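Local coordinates for export chaperone SatS (Mycobacterium tuberculosis H37Rv, PDB 6DNM), which acts as a chaperone for proteins exported through the SecA2 pathway, here as its C-terminal domain, at residues A[78-83]-A[87-92]; A[16-21]-A[69-74]; A[110-115]-A[163-168]; A[106-111]-A[151-156]; A[137-142]-A[180-185]. One frame throughout, in Å; residues are numbered along the deposited sequence.

Contact 1: A[78-83]-A[87-92]; sequences DDIRTA and GSLAVA
The carbonyl oxygen of Ala-83 is gripped from the segment 87-92 by three donors. The one bond of normal strength comes from the backbone Ser-88 N, 3.0 Å from Ala-83 O, and arrives at a C=O...N angle of 157°, tilted 16° from the carbonyl plane. Leu-89 N adds a weak bond to Ala-83 O at 3.1 Å, and the hydroxyl Ser-88 OG a second weak one, longer at 3.5 Å from Ala-83 O. That hydroxyl reaches back because chi1 of 62° sets it between its own backbone N and carbonyl carbon, which also places it close to the Ala-83 methyl. The chain is leaving helix 77-86 here in a Schellman motif: Gly-87, with positive phi, is the first residue to quit helical angles, and the loop that follows leads on to strand 98-100. Beside these bonds lies a small apolar patch. Leu-89 sends its branched end toward the helix, with Leu-89 CD1 3.9 Å from Ala-83 CB. Leu-89 CD1 also lies 4.3 Å from Ile-80 CG2, a looser touch. Leu-89 is packed as well by Phe-12 and Trp-13 of helix 12-16 and by Ala-60 and Leu-63 of helix 56-63.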
# COMPACT_ATOMS: atom_id res chain seq x y z
N ASP A 78 18.15 -2.90 -12.13
CA ASP A 78 19.47 -3.52 -12.01
C ASP A 78 20.29 -2.88 -10.90
O ASP A 78 21.08 -3.55 -10.29
CB ASP A 78 20.23 -3.52 -13.33
CG ASP A 78 21.34 -4.59 -13.36
OD1 ASP A 78 21.02 -5.79 -13.42
OD2 ASP A 78 22.52 -4.22 -13.32
N ASP A 79 20.10 -1.59 -10.65
CA ASP A 79 20.78 -0.93 -9.54
C ASP A 79 20.36 -1.53 -8.21
O ASP A 79 21.19 -1.68 -7.30
CB ASP A 79 20.48 0.57 -9.55
CG ASP A 79 21.32 1.34 -10.57
OD1 ASP A 79 22.21 0.74 -11.21
OD2 ASP A 79 21.08 2.55 -10.72
N ILE A 80 19.08 -1.87 -8.07
CA ILE A 80 18.61 -2.50 -6.84
C ILE A 80 19.21 -3.89 -6.68
O ILE A 80 19.74 -4.23 -5.61
CB ILE A 80 17.07 -2.55 -6.81
CG1 ILE A 80 16.50 -1.12 -6.82
CG2 ILE A 80 16.59 -3.35 -5.59
CD1 ILE A 80 15.02 -1.05 -7.12
N ARG A 81 19.14 -4.70 -7.74
CA ARG A 81 19.66 -6.06 -7.66
C ARG A 81 21.15 -6.07 -7.38
O ARG A 81 21.63 -6.85 -6.56
CB ARG A 81 19.34 -6.80 -8.96
CG ARG A 81 19.87 -8.23 -9.00
CD ARG A 81 19.33 -9.00 -10.19
NE ARG A 81 19.75 -8.41 -11.46
CZ ARG A 81 20.80 -8.82 -12.16
NH1 ARG A 81 21.54 -9.82 -11.72
NH2 ARG A 81 21.11 -8.22 -13.30
N THR A 82 21.90 -5.18 -8.05
CA THR A 82 23.34 -5.09 -7.84
C THR A 82 23.67 -4.62 -6.43
O THR A 82 24.64 -5.10 -5.82
CB THR A 82 23.96 -4.15 -8.88
OG1 THR A 82 23.65 -4.61 -10.20
CG2 THR A 82 25.46 -4.09 -8.72
N ALA A 83 22.89 -3.69 -5.88
CA ALA A 83 23.10 -3.30 -4.49
C ALA A 83 22.84 -4.48 -3.56
O ALA A 83 23.58 -4.67 -2.58
CB ALA A 83 22.21 -2.11 -4.13
N GLY A 87 25.78 -6.39 -1.21
CA GLY A 87 25.65 -6.29 0.23
C GLY A 87 25.44 -4.89 0.74
O GLY A 87 25.44 -4.68 1.96
N SER A 88 25.23 -3.92 -0.15
CA SER A 88 25.10 -2.52 0.24
C SER A 88 23.66 -2.04 0.24
O SER A 88 23.41 -0.88 0.60
CB SER A 88 25.92 -1.64 -0.71
OG SER A 88 25.44 -1.76 -2.04
N LEU A 89 22.71 -2.88 -0.17
CA LEU A 89 21.31 -2.47 -0.19
C LEU A 89 20.84 -2.19 1.22
O LEU A 89 21.00 -3.02 2.13
CB LEU A 89 20.46 -3.58 -0.81
CG LEU A 89 18.98 -3.21 -1.00
CD1 LEU A 89 18.83 -2.22 -2.15
CD2 LEU A 89 18.12 -4.44 -1.23
N ALA A 90 20.26 -1.01 1.42
CA ALA A 90 19.76 -0.60 2.73
C ALA A 90 18.30 -0.22 2.50
O ALA A 90 18.01 0.88 2.03
CB ALA A 90 20.55 0.58 3.29
N VAL A 91 17.40 -1.15 2.80
CA VAL A 91 15.98 -0.89 2.65
C VAL A 91 15.56 0.09 3.73
O VAL A 91 15.81 -0.14 4.92
CB VAL A 91 15.17 -2.19 2.71
CG1 VAL A 91 13.69 -1.91 2.49
CG2 VAL A 91 15.69 -3.17 1.67
N ALA A 92 14.95 1.19 3.32
CA ALA A 92 14.52 2.23 4.23
C ALA A 92 13.18 2.75 3.73
O ALA A 92 13.04 3.04 2.54
CB ALA A 92 15.53 3.38 4.26

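Contact 2: A[16-21]-A[69-74]; sequences VGIDPI and HDLSDL
Ile-18 meets the 69-74 loop through two methyl groups, each with its own leucine. Ile-18 CD1 lies 4.2 Å from Leu-74 CD1, the two side chains meeting obliquely, and the Ile-18 CG2 branch comes 4.4 Å from Leu-71 CD1. Both are loose van der Waals touches. The split follows from the torsion of Ile-18: with chi1 at -64°, CG2 stands anti to the backbone N while the CG1-CD1 arm leaves on the side of that N, and each branch finds a different leucine.

The next shell fixes the loop that carries these leucines. Two overlapping type I beta turns, His-69 to Ser-72 and Leu-71 to Leu-74, fold it into a compact bend, and the second is closed by Leu-74 N to Leu-71 O at 3.1 Å. His-69 braces the first. His-69 ND1 accepts Leu-71 N at 3.1 Å, with the donor only 3° out of the ring plane, and Ser-72 CB lies over one ring face, toward the rim. Ser-72 OG and Ser-72 N both bond to His-69 O, from the same face of its plane. The far ring nitrogen, NE2, is hydrogen-bonded to Tyr-77 OH.

On the other side, Gly-17 ends helix 12-16 in a Schellman motif and the chain runs on into strand 19-24 of the mixed sheet; Ile-18 follows Gly-17 directly, also against Ile-80 and Leu-33. The chemistry across the contact is thus purely apolar: polar bonds set the shape of the loop, and dispersion and the exclusion of water join it to the segment leading into the sheet.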
# COMPACT_ATOMS: atom_id res chain seq x y z
N VAL A 16 16.75 5.68 -7.75
CA VAL A 16 16.20 4.55 -8.50
C VAL A 16 14.72 4.72 -8.83
O VAL A 16 14.19 3.97 -9.65
CB VAL A 16 16.55 3.19 -7.86
CG1 VAL A 16 18.06 3.04 -7.75
CG2 VAL A 16 15.90 3.04 -6.51
N GLY A 17 14.05 5.70 -8.22
CA GLY A 17 12.66 5.99 -8.56
C GLY A 17 11.67 4.96 -8.08
O GLY A 17 10.55 4.91 -8.58
N ILE A 18 12.05 4.14 -7.11
CA ILE A 18 11.21 3.07 -6.59
C ILE A 18 11.24 3.20 -5.07
O ILE A 18 12.31 3.41 -4.49
CB ILE A 18 11.73 1.69 -7.05
CG1 ILE A 18 11.64 1.58 -8.59
CG2 ILE A 18 10.99 0.56 -6.37
CD1 ILE A 18 12.44 0.44 -9.21
N ASP A 19 10.06 3.10 -4.43
CA ASP A 19 9.95 3.32 -2.99
C ASP A 19 9.75 2.00 -2.26
O ASP A 19 8.80 1.27 -2.56
CB ASP A 19 8.74 4.20 -2.67
CG ASP A 19 8.91 5.65 -3.08
OD1 ASP A 19 10.05 6.15 -3.14
OD2 ASP A 19 7.87 6.28 -3.32
N PRO A 20 10.55 1.72 -1.24
CA PRO A 20 10.14 0.71 -0.25
C PRO A 20 8.96 1.24 0.54
O PRO A 20 8.89 2.42 0.88
CB PRO A 20 11.38 0.57 0.65
CG PRO A 20 12.53 1.17 -0.16
CD PRO A 20 11.89 2.27 -0.96
N ILE A 21 7.99 0.36 0.79
CA ILE A 21 6.81 0.73 1.56
C ILE A 21 6.60 -0.28 2.68
O ILE A 21 7.04 -1.42 2.61
CB ILE A 21 5.53 0.89 0.71
CG1 ILE A 21 5.04 -0.46 0.20
CG2 ILE A 21 5.76 1.88 -0.44
CD1 ILE A 21 3.66 -0.37 -0.48
N HIS A 69 9.49 -10.18 -12.72
CA HIS A 69 8.30 -9.62 -12.10
C HIS A 69 8.09 -8.24 -12.71
O HIS A 69 8.83 -7.81 -13.60
CB HIS A 69 8.44 -9.54 -10.58
CG HIS A 69 9.70 -8.87 -10.13
ND1 HIS A 69 10.00 -7.56 -10.46
CD2 HIS A 69 10.74 -9.32 -9.39
CE1 HIS A 69 11.18 -7.24 -9.94
NE2 HIS A 69 11.65 -8.29 -9.29
N ASP A 70 7.10 -7.52 -12.19
CA ASP A 70 6.65 -6.32 -12.87
C ASP A 70 7.63 -5.15 -12.79
O ASP A 70 7.47 -4.19 -13.54
CB ASP A 70 5.26 -5.91 -12.39
CG ASP A 70 4.18 -6.87 -12.84
OD1 ASP A 70 4.41 -7.64 -13.81
OD2 ASP A 70 3.09 -6.82 -12.26
N LEU A 71 8.64 -5.21 -11.92
CA LEU A 71 9.64 -4.16 -11.84
C LEU A 71 10.94 -4.50 -12.54
O LEU A 71 11.80 -3.62 -12.68
CB LEU A 71 9.97 -3.83 -10.37
CG LEU A 71 8.79 -3.45 -9.47
CD1 LEU A 71 9.31 -3.13 -8.08
CD2 LEU A 71 8.03 -2.27 -10.00
N SER A 72 11.12 -5.75 -12.97
CA SER A 72 12.47 -6.21 -13.29
C SER A 72 13.01 -5.68 -14.61
O SER A 72 14.22 -5.80 -14.84
CB SER A 72 12.53 -7.74 -13.27
OG SER A 72 11.70 -8.28 -14.28
N ASP A 73 12.18 -5.08 -15.46
CA ASP A 73 12.64 -4.46 -16.69
C ASP A 73 12.67 -2.94 -16.62
O ASP A 73 12.91 -2.28 -17.63
CB ASP A 73 11.82 -4.96 -17.88
CG ASP A 73 11.92 -6.45 -18.05
OD1 ASP A 73 13.07 -6.94 -18.09
OD2 ASP A 73 10.88 -7.12 -18.13
N LEU A 74 12.44 -2.38 -15.44
CA LEU A 74 12.62 -0.94 -15.28
C LEU A 74 14.10 -0.61 -15.33
O LEU A 74 14.95 -1.41 -14.92
CB LEU A 74 12.01 -0.48 -13.95
CG LEU A 74 10.49 -0.71 -13.87
CD1 LEU A 74 9.98 -0.29 -12.50
CD2 LEU A 74 9.75 0.01 -14.97

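Contact 3: A[110-115]-A[163-168]; sequences DGPDAV and GKPTAP
Lys-164 and Pro-165 lie against Pro-112 and Asp-113 where two interhelical connections meet at the far end of the helical part of the domain: a short 3-10 turn, 112-114, between helices 104-110 and 117-134, and the extended 163-168 run that leads into helix 170-185.

Along the second segment, Lys-164 makes the first contact. Its chain leaves the backbone extended, chi1 176°, and stays so until it bends at chi3, -140°. It passes the Pro-112 ring at about a right angle, with Lys-164 CE 4.0 Å from Pro-112 CG and its own CG nearly as close to that ring atom. The aliphatic part of the lysine is therefore laid on the proline while the ammonium goes on to the aspartate. Tyr-155 of helix 148-157 touches Lys-164, Pro-165 and Pro-112 alike, so this one side chain backs both segments.

Pro-165 follows, its CB directed toward the first segment. Pro-165 CD lies 4.4 Å from Pro-112 CG, a light proline-to-proline touch between two buried residues, and the Pro-165 carbonyl oxygen is hydrogen-bonded to Tyr-169 OH, at the approach to helix 170-185.

The 3-10 turn that presents Pro-112 and Asp-113 is itself held by Ala-114 N to Gly-111 O, 3.0 Å, and by Val-115 N to Pro-112 O. Both charged residues are exposed, and solvent would be expected to weaken their attraction. Their salt bridge runs from Lys-164 NZ to Asp-113 OD1 over 2.7 Å, taken on the syn lone pair of that oxygen, with Asp-113 OD2 at 3.4 Å from NZ.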
# COMPACT_ATOMS: atom_id res chain seq x y z
N ASP A 110 -17.40 2.57 15.29
CA ASP A 110 -17.69 3.63 16.25
C ASP A 110 -17.99 4.96 15.58
O ASP A 110 -18.30 5.94 16.28
CB ASP A 110 -16.52 3.79 17.22
CG ASP A 110 -16.40 2.62 18.18
OD1 ASP A 110 -17.44 2.00 18.50
OD2 ASP A 110 -15.27 2.33 18.62
N GLY A 111 -17.92 5.04 14.26
CA GLY A 111 -18.29 6.24 13.55
C GLY A 111 -17.12 7.09 13.14
O GLY A 111 -15.95 6.83 13.49
N PRO A 112 -17.41 8.15 12.38
CA PRO A 112 -16.32 8.97 11.82
C PRO A 112 -15.39 9.56 12.85
O PRO A 112 -14.19 9.69 12.59
CB PRO A 112 -17.06 10.05 11.02
CG PRO A 112 -18.46 10.04 11.54
CD PRO A 112 -18.74 8.65 12.01
N ASP A 113 -15.90 9.92 14.04
CA ASP A 113 -15.04 10.57 15.02
C ASP A 113 -14.02 9.63 15.64
O ASP A 113 -13.05 10.10 16.25
CB ASP A 113 -15.88 11.28 16.09
CG ASP A 113 -16.93 12.20 15.49
OD1 ASP A 113 -18.02 12.33 16.09
OD2 ASP A 113 -16.66 12.79 14.43
N ALA A 114 -14.21 8.31 15.50
CA ALA A 114 -13.23 7.34 15.97
C ALA A 114 -12.14 7.06 14.95
O ALA A 114 -11.14 6.42 15.30
CB ALA A 114 -13.92 6.02 16.34
N VAL A 115 -12.30 7.51 13.71
CA VAL A 115 -11.35 7.22 12.64
C VAL A 115 -10.32 8.34 12.58
O VAL A 115 -10.67 9.53 12.50
CB VAL A 115 -12.06 7.08 11.29
CG1 VAL A 115 -11.04 6.78 10.21
CG2 VAL A 115 -13.13 6.00 11.36
N GLY A 163 -21.85 16.81 6.34
CA GLY A 163 -22.75 15.71 6.09
C GLY A 163 -22.37 14.48 6.90
O GLY A 163 -21.93 13.48 6.33
N LYS A 164 -22.54 14.55 8.21
CA LYS A 164 -22.01 13.49 9.08
C LYS A 164 -22.88 12.24 9.01
O LYS A 164 -24.07 12.30 9.32
CB LYS A 164 -21.89 13.97 10.52
CG LYS A 164 -21.44 12.89 11.48
CD LYS A 164 -21.44 13.38 12.92
CE LYS A 164 -20.23 12.87 13.68
NZ LYS A 164 -19.87 13.79 14.80
N PRO A 165 -22.33 11.10 8.62
CA PRO A 165 -23.10 9.85 8.66
C PRO A 165 -23.50 9.54 10.09
O PRO A 165 -22.75 9.79 11.03
CB PRO A 165 -22.11 8.81 8.12
CG PRO A 165 -21.13 9.59 7.33
CD PRO A 165 -20.99 10.90 8.04
N THR A 166 -24.70 8.99 10.25
CA THR A 166 -25.30 8.78 11.56
C THR A 166 -25.34 7.30 11.91
O THR A 166 -25.45 6.43 11.04
CB THR A 166 -26.71 9.37 11.60
OG1 THR A 166 -27.43 8.97 10.43
CG2 THR A 166 -26.64 10.89 11.63
N ALA A 167 -25.26 7.01 13.21
CA ALA A 167 -25.20 5.64 13.69
C ALA A 167 -26.50 4.90 13.40
O ALA A 167 -27.57 5.52 13.31
CB ALA A 167 -24.97 5.65 15.20
N PRO A 168 -26.45 3.57 13.25
CA PRO A 168 -25.24 2.74 13.34
C PRO A 168 -24.43 2.72 12.06
O PRO A 168 -24.89 3.15 11.00
CB PRO A 168 -25.80 1.35 13.64
CG PRO A 168 -27.12 1.34 13.01
CD PRO A 168 -27.67 2.74 13.13

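Contact 4: A[106-111]-A[151-156]; sequences DDFADG and QLVAYV
Apolar contacts carry this meeting of two helices, and the ring of Phe-108 makes them on one side. Phe-108 CD1 is 3.7 Å from Leu-152 CD2, the nearest approach of the pair, with Leu-152 CG a little farther from the same ring carbon. The methyl comes at the ring on a slant. In Leu-152, chi1 of -173° swings the branch point toward the phenylalanine, and chi2 of 46° settles where its two methyls go. At the far tip of the ring, Phe-108 CZ lies 4.2 Å from Val-153 CG2, again an oblique approach, so consecutive residues of one helical turn touch different parts of the ring, CD1 and CZ.

The surroundings make this a piece of a helical-bundle core. Helices 104-110 and 148-157 lie together with 117-134 and 170-185, and Phe-108 reaches all of the other three: it touches Leu-120 and Val-173 besides the pair just named, and its ring meets that of Trp-176. Val-153 packs on Leu-120 and Val-124, and Leu-152 on Ala-172 and on Pro-112.

Backbone bonds stay within each helix. Tyr-155 N to Gln-151 O and Val-156 N to Leu-152 O are regular i to i+4 bonds in 151-156. Toward the end of helix 104-110 the bonds step back three residues instead, as in Gly-111 N to Phe-108 O at 3.1 Å; Gly-111, at phi 100°, then turns the chain away.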
# COMPACT_ATOMS: atom_id res chain seq x y z
N ASP A 106 -12.43 -1.57 13.39
CA ASP A 106 -13.02 -1.27 14.69
C ASP A 106 -13.44 0.20 14.77
O ASP A 106 -14.50 0.51 15.31
CB ASP A 106 -12.04 -1.63 15.81
CG ASP A 106 -11.64 -3.09 15.77
OD1 ASP A 106 -10.43 -3.37 15.62
OD2 ASP A 106 -12.53 -3.95 15.86
N ASP A 107 -12.63 1.09 14.19
CA ASP A 107 -12.94 2.52 14.26
C ASP A 107 -14.19 2.86 13.45
O ASP A 107 -15.01 3.67 13.89
CB ASP A 107 -11.75 3.35 13.80
CG ASP A 107 -10.56 3.21 14.74
OD1 ASP A 107 -10.79 2.86 15.92
OD2 ASP A 107 -9.41 3.45 14.30
N PHE A 108 -14.34 2.28 12.25
CA PHE A 108 -15.54 2.54 11.46
C PHE A 108 -16.80 2.18 12.23
O PHE A 108 -17.83 2.85 12.11
CB PHE A 108 -15.49 1.77 10.14
CG PHE A 108 -14.55 2.35 9.12
CD1 PHE A 108 -14.59 3.70 8.80
CD2 PHE A 108 -13.65 1.54 8.46
CE1 PHE A 108 -13.72 4.24 7.85
CE2 PHE A 108 -12.79 2.06 7.52
CZ PHE A 108 -12.82 3.41 7.21
N ALA A 109 -16.74 1.12 13.04
CA ALA A 109 -17.90 0.69 13.81
C ALA A 109 -18.32 1.72 14.84
O ALA A 109 -19.50 1.75 15.23
CB ALA A 109 -17.62 -0.66 14.49
N ASP A 110 -17.40 2.57 15.29
CA ASP A 110 -17.69 3.63 16.25
C ASP A 110 -17.99 4.96 15.58
O ASP A 110 -18.30 5.94 16.28
CB ASP A 110 -16.52 3.79 17.22
CG ASP A 110 -16.40 2.62 18.18
OD1 ASP A 110 -17.44 2.00 18.50
OD2 ASP A 110 -15.27 2.33 18.62
N GLY A 111 -17.92 5.04 14.26
CA GLY A 111 -18.29 6.24 13.55
C GLY A 111 -17.12 7.09 13.14
O GLY A 111 -15.95 6.83 13.49
N GLN A 151 -19.25 7.03 1.53
CA GLN A 151 -19.76 8.23 2.18
C GLN A 151 -19.01 8.52 3.48
O GLN A 151 -18.64 9.67 3.77
CB GLN A 151 -21.25 8.03 2.43
CG GLN A 151 -21.95 9.06 3.25
CD GLN A 151 -23.35 8.60 3.63
OE1 GLN A 151 -23.58 8.15 4.76
NE2 GLN A 151 -24.29 8.69 2.69
N LEU A 152 -18.76 7.48 4.28
CA LEU A 152 -18.06 7.67 5.55
C LEU A 152 -16.61 8.10 5.33
O LEU A 152 -16.12 9.02 6.01
CB LEU A 152 -18.14 6.37 6.36
CG LEU A 152 -17.62 6.39 7.80
CD1 LEU A 152 -18.12 7.60 8.57
CD2 LEU A 152 -18.03 5.10 8.50
N VAL A 153 -15.92 7.45 4.40
CA VAL A 153 -14.54 7.82 4.09
C VAL A 153 -14.47 9.27 3.61
O VAL A 153 -13.63 10.05 4.07
CB VAL A 153 -13.97 6.85 3.05
CG1 VAL A 153 -12.64 7.37 2.49
CG2 VAL A 153 -13.81 5.47 3.67
N ALA A 154 -15.36 9.65 2.69
CA ALA A 154 -15.33 11.02 2.17
C ALA A 154 -15.54 12.03 3.29
O ALA A 154 -14.88 13.07 3.34
CB ALA A 154 -16.36 11.20 1.05
N TYR A 155 -16.44 11.72 4.23
CA TYR A 155 -16.69 12.62 5.34
C TYR A 155 -15.44 12.78 6.22
O TYR A 155 -15.06 13.90 6.56
CB TYR A 155 -17.88 12.14 6.17
CG TYR A 155 -18.12 13.04 7.37
CD1 TYR A 155 -18.78 14.25 7.22
CD2 TYR A 155 -17.65 12.69 8.63
CE1 TYR A 155 -18.99 15.09 8.30
CE2 TYR A 155 -17.85 13.53 9.72
CZ TYR A 155 -18.52 14.72 9.55
OH TYR A 155 -18.72 15.55 10.64
N VAL A 156 -14.81 11.66 6.60
CA VAL A 156 -13.63 11.73 7.47
C VAL A 156 -12.51 12.51 6.80
O VAL A 156 -11.79 13.27 7.45
CB VAL A 156 -13.17 10.32 7.89
CG1 VAL A 156 -11.81 10.37 8.60
CG2 VAL A 156 -14.21 9.63 8.77

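Contact 5: A[137-142]-A[180-185]; sequences SAVDKA and ERFVES
Ala-138 CB sits squarely over one face of the Phe-182 ring, and this is the tight part of the contact. Ala-138 CB is 3.8 Å from the centroid of the Phe-182 ring and 7° off the ring normal, a CH-pi arrangement in which CB is about equally far from all six ring carbons. A chi1 of 169° holds the Phe-182 ring out from helix 170-185, trans to the backbone N, toward the start of helix 138-142. Val-139 takes up the next position: Val-139 CG2 comes at the ring obliquely, 3.9 Å from Phe-182 CE2, and the two side chains run at about a right angle to each other. Inward from there, Val-139 joins Leu-127 of helix 117-134 and Leu-179, placing the pair at the edge of the helical core.

The other sides are looser and more polar, with Asp-140, Lys-141 and Arg-181 exposed to solvent. Ser-137, exposed at the N-cap position, points away and makes no capping bond with its side chain; Asp-136 instead accepts from Ala-138 N through its carboxylate. Asp-140 is paired with Arg-128, and Glu-184 on the partner helix with Arg-189 of the C-terminal strand. Ser-185 OG turns back onto Phe-182 O at 2.7 Å, in the carbonyl plane and on a lone pair.

Between the two segments, then, attraction comes from one alanine methyl on an aromatic face plus dispersion from a valine, while Asp-140 and Glu-184 each find their ionic partner outside both segments.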
# COMPACT_ATOMS: atom_id res chain seq x y z
N SER A 137 -11.78 -3.39 -10.13
CA SER A 137 -12.54 -2.21 -9.74
C SER A 137 -13.02 -2.24 -8.29
O SER A 137 -13.77 -1.34 -7.90
CB SER A 137 -13.74 -2.02 -10.68
OG SER A 137 -14.61 -3.13 -10.58
N ALA A 138 -12.62 -3.23 -7.50
CA ALA A 138 -13.21 -3.40 -6.17
C ALA A 138 -13.05 -2.16 -5.30
O ALA A 138 -13.99 -1.74 -4.62
CB ALA A 138 -12.62 -4.63 -5.48
N VAL A 139 -11.86 -1.55 -5.31
CA VAL A 139 -11.63 -0.38 -4.47
C VAL A 139 -12.44 0.81 -4.97
O VAL A 139 -13.13 1.48 -4.19
CB VAL A 139 -10.13 -0.04 -4.38
CG1 VAL A 139 -9.93 1.24 -3.56
CG2 VAL A 139 -9.33 -1.19 -3.78
N ASP A 140 -12.36 1.10 -6.27
CA ASP A 140 -13.12 2.23 -6.81
C ASP A 140 -14.60 2.09 -6.51
O ASP A 140 -15.26 3.06 -6.14
CB ASP A 140 -12.89 2.35 -8.32
CG ASP A 140 -11.47 2.73 -8.67
OD1 ASP A 140 -10.72 3.21 -7.78
OD2 ASP A 140 -11.11 2.57 -9.85
N LYS A 141 -15.14 0.88 -6.64
CA LYS A 141 -16.56 0.69 -6.37
C LYS A 141 -16.88 0.91 -4.90
O LYS A 141 -17.87 1.57 -4.56
CB LYS A 141 -16.99 -0.70 -6.81
CG LYS A 141 -17.10 -0.87 -8.31
CD LYS A 141 -17.43 -2.31 -8.66
CE LYS A 141 -18.88 -2.48 -9.05
NZ LYS A 141 -19.03 -3.51 -10.12
N ALA A 142 -16.07 0.34 -4.01
CA ALA A 142 -16.37 0.42 -2.59
C ALA A 142 -16.31 1.85 -2.08
O ALA A 142 -17.03 2.22 -1.14
CB ALA A 142 -15.40 -0.46 -1.79
N GLU A 180 -11.15 -5.10 2.88
CA GLU A 180 -9.91 -5.60 3.47
C GLU A 180 -9.63 -7.03 3.03
O GLU A 180 -8.46 -7.40 2.82
CB GLU A 180 -9.90 -5.44 4.99
CG GLU A 180 -8.51 -5.70 5.59
CD GLU A 180 -8.31 -5.16 7.01
OE1 GLU A 180 -9.27 -4.69 7.66
OE2 GLU A 180 -7.15 -5.23 7.48
N ARG A 181 -10.68 -7.85 2.85
CA ARG A 181 -10.48 -9.19 2.29
C ARG A 181 -9.94 -9.12 0.87
O ARG A 181 -9.06 -9.91 0.50
CB ARG A 181 -11.79 -9.98 2.32
CG ARG A 181 -12.19 -10.50 3.70
CD ARG A 181 -13.31 -11.53 3.59
NE ARG A 181 -14.57 -10.96 3.10
CZ ARG A 181 -15.49 -10.38 3.86
NH1 ARG A 181 -15.32 -10.28 5.17
NH2 ARG A 181 -16.60 -9.90 3.31
N PHE A 182 -10.44 -8.18 0.07
CA PHE A 182 -9.88 -7.99 -1.27
C PHE A 182 -8.40 -7.64 -1.20
O PHE A 182 -7.58 -8.22 -1.92
CB PHE A 182 -10.65 -6.90 -2.03
CG PHE A 182 -9.97 -6.48 -3.29
CD1 PHE A 182 -10.02 -7.29 -4.42
CD2 PHE A 182 -9.23 -5.31 -3.34
CE1 PHE A 182 -9.36 -6.92 -5.58
CE2 PHE A 182 -8.58 -4.93 -4.50
CZ PHE A 182 -8.64 -5.74 -5.62
N VAL A 183 -8.04 -6.68 -0.35
CA VAL A 183 -6.64 -6.30 -0.21
C VAL A 183 -5.79 -7.51 0.14
O VAL A 183 -4.75 -7.77 -0.48
CB VAL A 183 -6.49 -5.18 0.82
CG1 VAL A 183 -5.03 -4.93 1.09
CG2 VAL A 183 -7.17 -3.93 0.33
N GLU A 184 -6.23 -8.28 1.14
CA GLU A 184 -5.46 -9.46 1.55
C GLU A 184 -5.30 -10.44 0.40
O GLU A 184 -4.24 -11.07 0.27
CB GLU A 184 -6.11 -10.13 2.76
CG GLU A 184 -6.03 -9.30 4.04
CD GLU A 184 -4.66 -9.39 4.69
OE1 GLU A 184 -3.78 -10.08 4.14
OE2 GLU A 184 -4.46 -8.77 5.76
N SER A 185 -6.31 -10.56 -0.46
CA SER A 185 -6.22 -11.47 -1.60
C SER A 185 -5.16 -11.03 -2.60
O SER A 185 -4.68 -11.86 -3.39
CB SER A 185 -7.59 -11.58 -2.30
OG SER A 185 -7.80 -10.53 -3.23

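Overall arrangement
The five contacts fall into two groups on an elongated chain. Contacts 1 and 2, with centres 11 Å apart, belong to the end that holds the four-stranded mixed sheet, and they touch directly: Ile-80 CD1 meets Ile-18 CD1 at 3.6 Å. Contacts 3 and 4 form the opposite, helical end; their centres are about 5 Å apart, they share Asp-110 and Gly-111, and Tyr-155 of contact 4 packs on Pro-112 of contact 3. Contact 5 stands between the groups, its centre about 17 Å from that of contact 4 and 23 Å from that of contact 2, tied to the helical end through helix 170-185. Contacts 1 and 3 have centres about 45 Å apart.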